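Local coordinates for site-specific recombinase, resolvase family protein (Streptococcus pneumoniae, PDB 3GUV) that probably cuts and rejoins DNA at specific sites as a member of the resolvase family of recombinases, at residues 46-51 with 59-64. Residues are numbered along the deposited sequence; the frame is centred on the assembly and turned at random.
Sequences YEDAGK and RIQFNR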
loop_
_atom_site.group_PDB
_atom_site.type_symbol
_atom_site.label_atom_id
_atom_site.label_comp_id
_atom_site.label_asym_id
_atom_site.label_seq_id
_atom_site.Cartn_x
_atom_site.Cartn_y
_atom_site.Cartn_z
ATOM N N TYR A 46 22.917 -0.732 -9.928
ATOM C CA TYR A 46 22.277 -1.909 -10.493
ATOM C C TYR A 46 21.032 -1.476 -11.309
ATOM O O TYR A 46 20.321 -0.567 -10.928
ATOM C CB TYR A 46 21.832 -2.845 -9.387
ATOM C CG TYR A 46 22.923 -3.389 -8.488
ATOM C CD1 TYR A 46 23.460 -4.650 -8.687
ATOM C CD2 TYR A 46 23.368 -2.650 -7.402
ATOM C CE1 TYR A 46 24.467 -5.153 -7.812
ATOM C CE2 TYR A 46 24.358 -3.110 -6.560
ATOM C CZ TYR A 46 24.894 -4.369 -6.753
ATOM O OH TYR A 46 25.833 -4.807 -5.880
ATOM N N GLU A 47 20.808 -2.120 -12.440
ATOM C CA GLU A 47 19.802 -1.672 -13.405
ATOM C C GLU A 47 19.182 -2.848 -14.141
ATOM O O GLU A 47 19.893 -3.623 -14.753
ATOM C CB GLU A 47 20.429 -0.732 -14.430
ATOM C CG GLU A 47 19.411 -0.031 -15.297
ATOM C CD GLU A 47 19.970 1.182 -16.040
ATOM O OE1 GLU A 47 20.553 0.969 -17.129
ATOM O OE2 GLU A 47 19.802 2.347 -15.565
ATOM N N ASP A 48 17.852 -2.979 -14.055
ATOM C CA ASP A 48 17.096 -3.911 -14.914
ATOM C C ASP A 48 16.465 -3.086 -16.067
ATOM O O ASP A 48 15.352 -2.564 -15.923
ATOM C CB ASP A 48 16.022 -4.588 -14.078
ATOM C CG ASP A 48 16.597 -5.595 -13.095
ATOM O OD1 ASP A 48 17.260 -6.531 -13.584
ATOM O OD2 ASP A 48 16.375 -5.459 -11.860
ATOM N N ALA A 49 17.184 -2.910 -17.168
ATOM C CA ALA A 49 16.866 -1.804 -18.109
ATOM C C ALA A 49 15.904 -2.198 -19.209
ATOM O O ALA A 49 15.466 -1.339 -19.982
ATOM C CB ALA A 49 18.129 -1.163 -18.698
ATOM N N GLY A 50 15.537 -3.481 -19.262
ATOM C CA GLY A 50 14.490 -3.938 -20.164
ATOM C C GLY A 50 15.071 -4.054 -21.543
ATOM O O GLY A 50 14.406 -3.690 -22.518
ATOM N N LYS A 51 16.308 -4.577 -21.609
ATOM C CA LYS A 51 17.070 -4.723 -22.859
ATOM C C LYS A 51 16.902 -6.092 -23.535
ATOM O O LYS A 51 17.341 -6.289 -24.673
ATOM C CB LYS A 51 18.552 -4.477 -22.599
ATOM C CG LYS A 51 18.827 -3.173 -21.919
ATOM C CD LYS A 51 20.244 -2.669 -22.179
ATOM C CE LYS A 51 20.407 -1.280 -21.555
ATOM N NZ LYS A 51 21.552 -1.237 -20.625
ATOM N N ARG A 59 14.049 -9.099 -13.115
ATOM C CA ARG A 59 14.473 -8.709 -11.763
ATOM C C ARG A 59 15.892 -9.188 -11.424
ATOM O O ARG A 59 16.262 -9.221 -10.244
ATOM C CB ARG A 59 13.488 -9.318 -10.763
ATOM C CG ARG A 59 13.129 -8.436 -9.606
ATOM C CD ARG A 59 11.742 -7.854 -9.761
ATOM N NE ARG A 59 11.307 -7.372 -8.457
ATOM C CZ ARG A 59 11.433 -6.115 -8.013
ATOM N NH1 ARG A 59 11.960 -5.146 -8.786
ATOM N NH2 ARG A 59 11.014 -5.833 -6.777
ATOM N N ILE A 60 16.661 -9.536 -12.455
ATOM C CA ILE A 60 17.982 -10.165 -12.325
ATOM C C ILE A 60 19.021 -9.324 -11.565
ATOM O O ILE A 60 19.737 -9.833 -10.706
ATOM C CB ILE A 60 18.591 -10.498 -13.708
ATOM C CG1 ILE A 60 17.701 -11.502 -14.469
ATOM C CG2 ILE A 60 19.975 -11.054 -13.542
ATOM C CD1 ILE A 60 17.612 -11.187 -15.957
ATOM N N GLN A 61 19.128 -8.054 -11.917
ATOM C CA GLN A 61 20.124 -7.195 -11.270
ATOM C C GLN A 61 19.624 -6.855 -9.878
ATOM O O GLN A 61 20.405 -6.697 -8.959
ATOM C CB GLN A 61 20.375 -5.924 -12.088
ATOM C CG GLN A 61 20.975 -6.193 -13.461
ATOM C CD GLN A 61 22.210 -7.068 -13.410
ATOM O OE1 GLN A 61 23.118 -6.863 -12.580
ATOM N NE2 GLN A 61 22.253 -8.070 -14.295
ATOM N N PHE A 62 18.302 -6.738 -9.736
ATOM C CA PHE A 62 17.733 -6.565 -8.418
ATOM C C PHE A 62 18.101 -7.751 -7.521
ATOM O O PHE A 62 18.451 -7.570 -6.354
ATOM C CB PHE A 62 16.226 -6.391 -8.510
ATOM C CG PHE A 62 15.560 -6.406 -7.202
ATOM C CD1 PHE A 62 15.371 -5.239 -6.501
ATOM C CD2 PHE A 62 15.161 -7.614 -6.635
ATOM C CE1 PHE A 62 14.757 -5.271 -5.268
ATOM C CE2 PHE A 62 14.542 -7.652 -5.393
ATOM C CZ PHE A 62 14.333 -6.483 -4.715
ATOM N N ASN A 63 18.052 -8.958 -8.074
ATOM C CA ASN A 63 18.406 -10.153 -7.307
ATOM C C ASN A 63 19.924 -10.173 -7.039
ATOM O O ASN A 63 20.328 -10.451 -5.927
ATOM C CB ASN A 63 17.941 -11.440 -7.996
ATOM C CG ASN A 63 16.416 -11.543 -8.098
ATOM O OD1 ASN A 63 15.676 -11.039 -7.252
ATOM N ND2 ASN A 63 15.945 -12.193 -9.157
ATOM N N ARG A 64 20.758 -9.851 -8.028
ATOM C CA ARG A 64 22.183 -9.690 -7.741
ATOM C C ARG A 64 22.394 -8.687 -6.586
ATOM O O ARG A 64 23.182 -8.962 -5.686
ATOM C CB ARG A 64 23.037 -9.271 -8.953
ATOM C CG ARG A 64 24.478 -8.829 -8.434
ATOM C CD ARG A 64 25.643 -8.746 -9.406
ATOM N NE ARG A 64 25.308 -8.071 -10.662
ATOM C CZ ARG A 64 26.153 -7.341 -11.382
ATOM N NH1 ARG A 64 25.743 -6.812 -12.532
ATOM N NH2 ARG A 64 27.409 -7.144 -10.982
HETATM O O HOH W 1 23.084 -3.904 -13.197
#
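Asp48 sets its carboxylate against the backbone N-H groups of Gln61 and Phe62, in the first turn of helix 60-70. It lies at the C-terminal end of strand 41-48, outermost of the sheet within this chain, in the resolvase N-terminal domain. The strand and helix segments run nearly antiparallel, at 152°.

Two hydrogen bonds join the segments. OD1 of Asp48 accepts from Gln61 N at 2.9 Å, and the bond is fairly straight. OD2 of Asp48 accepts from Phe62 N at 3.1 Å, with a more bent N-H. Both donors reach the syn side of their oxygen, somewhat out of the carboxylate plane. The two bonds fix the turn of the buried carboxylate. Tyr10 OH also bonds to OD2.

A water accepts from Glu47 N and donates weakly to Gln61 OE1. The same OE1 receives Arg64 NH1 at 2.6 Å, and more weakly Arg64 NE.

Van der Waals contacts flank these bonds. Gln61 CG stands beside its own backbone N (chi1 -64°) and makes a close carbon-to-carbonyl contact with Glu47 O, at 3.1 Å. Tyr46 extends past Gln61 toward Arg64, and its OH bonds to Asp68. The Tyr46 ring and the Arg64 guanidinium are turned 81° apart. Tyr46 CE1 lies over one guanidinium face, while Arg64 CG touches that CE1 at the ring edge, 3.7 Å away.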